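Local coordinates for septation protein imp2 (Schizosaccharomyces pombe, PDB 5C1F) that anchors the cytokinetic machinery to phospholipid membranes through its F-BAR domain, is required for normal septation and takes part in disassembly of the medial ring, at residues 37-42 / 100-105; 44-49 / 95-99. All coordinates share one frame. Residue numbers count along the deposited sequence, not the author numbering.

Contact 1. Residues 37-42 / 100-105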
# COMPACT_ATOMS: atom_id res chain seq x y z
N LEU A 37 17.15 -9.69 -8.33
CA LEU A 37 16.78 -8.52 -7.55
C LEU A 37 15.93 -7.55 -8.36
O LEU A 37 15.01 -6.93 -7.83
CB LEU A 37 18.04 -7.84 -7.02
CG LEU A 37 18.71 -8.58 -5.85
CD1 LEU A 37 20.11 -8.06 -5.59
CD2 LEU A 37 17.85 -8.48 -4.60
N ARG A 38 16.24 -7.42 -9.65
CA ARG A 38 15.44 -6.58 -10.53
C ARG A 38 14.00 -7.06 -10.55
O ARG A 38 13.06 -6.28 -10.42
CB ARG A 38 16.00 -6.56 -11.95
CG ARG A 38 15.31 -5.54 -12.86
CD ARG A 38 15.28 -5.99 -14.31
NE ARG A 38 14.62 -7.29 -14.45
CZ ARG A 38 13.30 -7.46 -14.46
NH1 ARG A 38 12.49 -6.43 -14.32
NH2 ARG A 38 12.80 -8.68 -14.59
N SER A 39 13.83 -8.37 -10.70
CA SER A 39 12.52 -9.00 -10.74
C SER A 39 11.77 -8.82 -9.42
O SER A 39 10.57 -8.58 -9.40
CB SER A 39 12.65 -10.49 -11.07
OG SER A 39 11.39 -11.13 -11.04
N PHE A 40 12.50 -8.94 -8.32
CA PHE A 40 11.93 -8.75 -6.99
C PHE A 40 11.38 -7.34 -6.82
O PHE A 40 10.23 -7.15 -6.43
CB PHE A 40 12.98 -9.05 -5.92
CG PHE A 40 12.49 -8.85 -4.51
CD1 PHE A 40 11.83 -9.86 -3.84
CD2 PHE A 40 12.70 -7.64 -3.85
CE1 PHE A 40 11.38 -9.68 -2.54
CE2 PHE A 40 12.25 -7.46 -2.55
CZ PHE A 40 11.59 -8.48 -1.90
N TYR A 41 12.21 -6.34 -7.12
CA TYR A 41 11.81 -4.95 -6.93
C TYR A 41 10.84 -4.48 -8.01
O TYR A 41 10.11 -3.52 -7.81
CB TYR A 41 13.04 -4.05 -6.89
CG TYR A 41 13.79 -4.18 -5.58
CD1 TYR A 41 13.21 -3.78 -4.39
CD2 TYR A 41 15.08 -4.70 -5.54
CE1 TYR A 41 13.89 -3.90 -3.19
CE2 TYR A 41 15.76 -4.82 -4.35
CZ TYR A 41 15.16 -4.42 -3.18
OH TYR A 41 15.84 -4.54 -1.99
N HIS A 42 10.84 -5.17 -9.15
CA HIS A 42 9.84 -4.91 -10.18
C HIS A 42 8.45 -5.17 -9.63
O HIS A 42 7.54 -4.36 -9.79
CB HIS A 42 10.09 -5.78 -11.41
CG HIS A 42 8.99 -5.73 -12.42
ND1 HIS A 42 8.84 -4.68 -13.31
CD2 HIS A 42 7.98 -6.60 -12.69
CE1 HIS A 42 7.78 -4.91 -14.08
NE2 HIS A 42 7.25 -6.06 -13.72
N VAL A 100 15.07 2.30 -8.20
CA VAL A 100 15.42 0.99 -7.65
C VAL A 100 15.43 -0.07 -8.75
O VAL A 100 16.49 -0.54 -9.14
CB VAL A 100 14.47 0.59 -6.51
CG1 VAL A 100 14.92 -0.72 -5.88
CG2 VAL A 100 14.41 1.68 -5.46
N GLU A 101 14.25 -0.44 -9.25
CA GLU A 101 14.15 -1.44 -10.31
C GLU A 101 15.03 -1.13 -11.52
O GLU A 101 15.84 -1.96 -11.93
CB GLU A 101 12.70 -1.58 -10.77
CG GLU A 101 12.54 -2.42 -12.04
CD GLU A 101 11.13 -2.38 -12.60
OE1 GLU A 101 10.25 -1.75 -11.97
OE2 GLU A 101 10.90 -2.98 -13.67
N ASN A 102 14.86 0.06 -12.09
CA ASN A 102 15.60 0.43 -13.30
C ASN A 102 17.10 0.58 -13.06
O ASN A 102 17.88 0.57 -14.01
CB ASN A 102 15.04 1.73 -13.89
CG ASN A 102 13.67 1.54 -14.52
OD1 ASN A 102 13.27 0.42 -14.83
ND2 ASN A 102 12.95 2.64 -14.70
N ALA A 103 17.50 0.71 -11.80
CA ALA A 103 18.91 0.79 -11.46
C ALA A 103 19.60 -0.54 -11.79
O ALA A 103 20.73 -0.55 -12.27
CB ALA A 103 19.10 1.14 -9.99
N PHE A 104 18.89 -1.64 -11.54
CA PHE A 104 19.39 -2.96 -11.91
C PHE A 104 19.43 -3.11 -13.42
O PHE A 104 20.34 -3.74 -13.96
CB PHE A 104 18.51 -4.07 -11.31
CG PHE A 104 18.48 -4.07 -9.81
CD1 PHE A 104 19.51 -4.67 -9.09
CD2 PHE A 104 17.44 -3.49 -9.12
CE1 PHE A 104 19.49 -4.67 -7.71
CE2 PHE A 104 17.41 -3.49 -7.74
CZ PHE A 104 18.44 -4.09 -7.03
N THR A 105 18.45 -2.53 -14.09
CA THR A 105 18.37 -2.58 -15.55
C THR A 105 19.54 -1.84 -16.18
O THR A 105 20.17 -2.34 -17.11
CB THR A 105 17.05 -1.97 -16.07
OG1 THR A 105 15.94 -2.71 -15.55
CG2 THR A 105 17.01 -2.01 -17.59
O HOH W 1 7.46 -2.12 -12.25
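Two long helices of the F-BAR domain's antiparallel helical bundle meet here: 37-42, on helix 18-59, and 100-105, on helix 69-155, run at 158° to each other with their axes 8.5 Å apart, closest in register at Arg38 and Glu101. The apolar face is led by Phe104, whose m rotamer lays the ring against the first helix. Leu37 CB lies 3.6 Å from Phe104 CE1, and the backbone atoms Arg38 N and Leu37 O sit over one face of that ring. Tyr41 and Phe104 meet rim to rim, CD2 of Tyr41 being 3.4 Å from CE2 of Phe104, with centroids 5.7 Å apart and planes only 11° from parallel. Val100 adds a CH-pi contact, its CG1 3.9 Å from the centroid of the Tyr41 ring. Leu222 of helix 162-252 packs on Leu37 and Phe104, while Phe63 and Met78 of the second subunit reach Leu37 and Tyr41, so this face belongs to the dimer core. The outer flank is polar. Arg38 stretches its aliphatic part past Phe104 and Thr105; its guanidinium is paired with Glu35 and makes just a long salt bridge to Glu101, NH1 to OE2 3.9 Å. A shorter link joins the helices through the imidazole: His42 ND1 donates to Glu101 OE2 at 2.7 Å, while the other carboxylate oxygen, Glu101 OE1, lies 2.8 Å from water 1.

Contact 2. Residues 44-49 / 95-99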
# COMPACT_ATOMS: atom_id res chain seq x y z
N ARG A 44 7.64 -5.44 -6.38
CA ARG A 44 7.44 -4.54 -5.25
C ARG A 44 6.93 -3.17 -5.69
O ARG A 44 6.13 -2.54 -5.00
CB ARG A 44 8.75 -4.39 -4.47
CG ARG A 44 8.64 -3.54 -3.22
CD ARG A 44 7.58 -4.09 -2.27
NE ARG A 44 7.41 -3.21 -1.11
CZ ARG A 44 6.58 -2.17 -1.08
NH1 ARG A 44 5.84 -1.88 -2.14
NH2 ARG A 44 6.49 -1.43 0.01
N ALA A 45 7.39 -2.72 -6.85
CA ALA A 45 6.98 -1.44 -7.40
C ALA A 45 5.55 -1.50 -7.91
O ALA A 45 4.76 -0.56 -7.71
CB ALA A 45 7.93 -1.00 -8.50
N ASN A 46 5.20 -2.59 -8.59
CA ASN A 46 3.85 -2.77 -9.11
C ASN A 46 2.85 -2.94 -7.98
O ASN A 46 1.71 -2.47 -8.08
CB ASN A 46 3.79 -3.97 -10.06
CG ASN A 46 4.25 -3.62 -11.46
OD1 ASN A 46 4.14 -2.47 -11.89
ND2 ASN A 46 4.76 -4.61 -12.18
N ILE A 47 3.27 -3.61 -6.91
CA ILE A 47 2.45 -3.73 -5.71
C ILE A 47 2.13 -2.34 -5.17
O ILE A 47 0.99 -2.05 -4.83
CB ILE A 47 3.15 -4.57 -4.62
CG1 ILE A 47 3.26 -6.03 -5.07
CG2 ILE A 47 2.41 -4.47 -3.30
CD1 ILE A 47 4.02 -6.92 -4.10
N GLU A 48 3.15 -1.49 -5.10
CA GLU A 48 2.98 -0.14 -4.59
C GLU A 48 2.07 0.69 -5.50
O GLU A 48 1.25 1.47 -5.02
CB GLU A 48 4.33 0.56 -4.44
CG GLU A 48 4.28 1.84 -3.63
CD GLU A 48 4.10 1.59 -2.14
OE1 GLU A 48 4.12 0.41 -1.74
OE2 GLU A 48 3.95 2.56 -1.37
N GLU A 49 2.23 0.52 -6.81
CA GLU A 49 1.44 1.27 -7.78
C GLU A 49 -0.04 0.92 -7.67
O GLU A 49 -0.89 1.80 -7.61
CB GLU A 49 1.95 1.00 -9.20
CG GLU A 49 1.26 1.83 -10.27
CD GLU A 49 1.81 1.55 -11.67
OE1 GLU A 49 2.75 0.75 -11.79
OE2 GLU A 49 1.29 2.14 -12.64
N LEU A 95 9.21 6.10 -8.11
CA LEU A 95 10.61 6.12 -7.71
C LEU A 95 11.15 4.71 -7.50
O LEU A 95 12.31 4.42 -7.78
CB LEU A 95 10.81 6.97 -6.45
CG LEU A 95 10.49 8.46 -6.60
CD1 LEU A 95 10.50 9.17 -5.25
CD2 LEU A 95 11.47 9.13 -7.56
N LEU A 96 10.29 3.81 -7.01
CA LEU A 96 10.68 2.41 -6.86
C LEU A 96 11.02 1.81 -8.21
O LEU A 96 11.91 0.96 -8.32
CB LEU A 96 9.56 1.60 -6.19
CG LEU A 96 9.38 1.75 -4.68
CD1 LEU A 96 8.20 0.92 -4.18
CD2 LEU A 96 10.66 1.36 -3.93
N GLN A 97 10.32 2.25 -9.25
CA GLN A 97 10.58 1.78 -10.60
C GLN A 97 11.84 2.42 -11.18
O GLN A 97 12.71 1.72 -11.70
CB GLN A 97 9.38 2.03 -11.51
CG GLN A 97 8.36 0.91 -11.45
CD GLN A 97 6.96 1.35 -11.84
OE1 GLN A 97 6.75 2.48 -12.29
NE2 GLN A 97 5.99 0.45 -11.67
N ASP A 98 11.94 3.74 -11.07
CA ASP A 98 13.03 4.47 -11.71
C ASP A 98 14.35 4.38 -10.96
O ASP A 98 15.40 4.18 -11.58
CB ASP A 98 12.64 5.94 -11.88
CG ASP A 98 11.43 6.13 -12.77
OD1 ASP A 98 11.22 5.27 -13.66
OD2 ASP A 98 10.68 7.11 -12.58
N ASP A 99 14.32 4.53 -9.64
CA ASP A 99 15.56 4.59 -8.86
C ASP A 99 15.99 3.25 -8.29
O ASP A 99 17.16 3.07 -7.94
CB ASP A 99 15.41 5.59 -7.71
CG ASP A 99 15.17 7.01 -8.20
OD1 ASP A 99 15.44 7.28 -9.39
OD2 ASP A 99 14.71 7.84 -7.40
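Leu96 lies against Ala45 and extends past it to the Arg44–Glu48 pair: its CB is 3.8 Å from Ala45 CB, its CD1 is 3.9 Å from Glu48 CB, and the same methyl sits over one face of the Arg44 guanidinium, 4.2 Å from NH1. Ala45 and Leu96 are the pair in register, CA to CA 5.4 Å, with the axes of the short segments 9.0 Å apart. Gln97 extends along the other flank of Ala45, its CG 3.5 Å from Ala45 CB, and its amide NE2 donates to Glu49 OE1 at 3.3 Å. On the inner flank Arg44 and Glu48, one helical turn apart, form a salt bridge, NH1 to OE1 2.9 Å. This pair is held at the subunit interface: Tyr51 of the second subunit hydrogen-bonds Glu48, whose other carboxylate oxygen accepts from His89. Phe229 of helix 162-252 packs on both Arg44 and Leu96. A wider pi-type turn at 96-99 interrupts the regular winding of the second helix. An apolar seam edged by polar side chains, between helices running at 153°, is in keeping with the elongated antiparallel helical bundle of a dimeric F-BAR domain.

Contacts 1 and 2 are successive parts of one interface between helix 18-59 and helix 69-155, their centres 9 Å apart. Since the helices are antiparallel, moving from 37-42 to 44-49 means stepping back from 100-105 to 95-99. The second helix carries the connection through its backbone: Glu101 N lies 2.9 Å from Leu96 O and Asn102 N 2.8 Å from Gln97 O, both probable hydrogen bonds spanning five residues, as in a pi-type turn. Across the interface, Glu101 OE1 comes within 4.2 Å of Ala45 CB. Phe229 of helix 162-252 meets Tyr41 in contact 1 and Leu96 in contact 2, and Leu58 of the second subunit packs on Phe40 of 37-42 and on Arg44, so both segments of helix 18-59 face the other subunit.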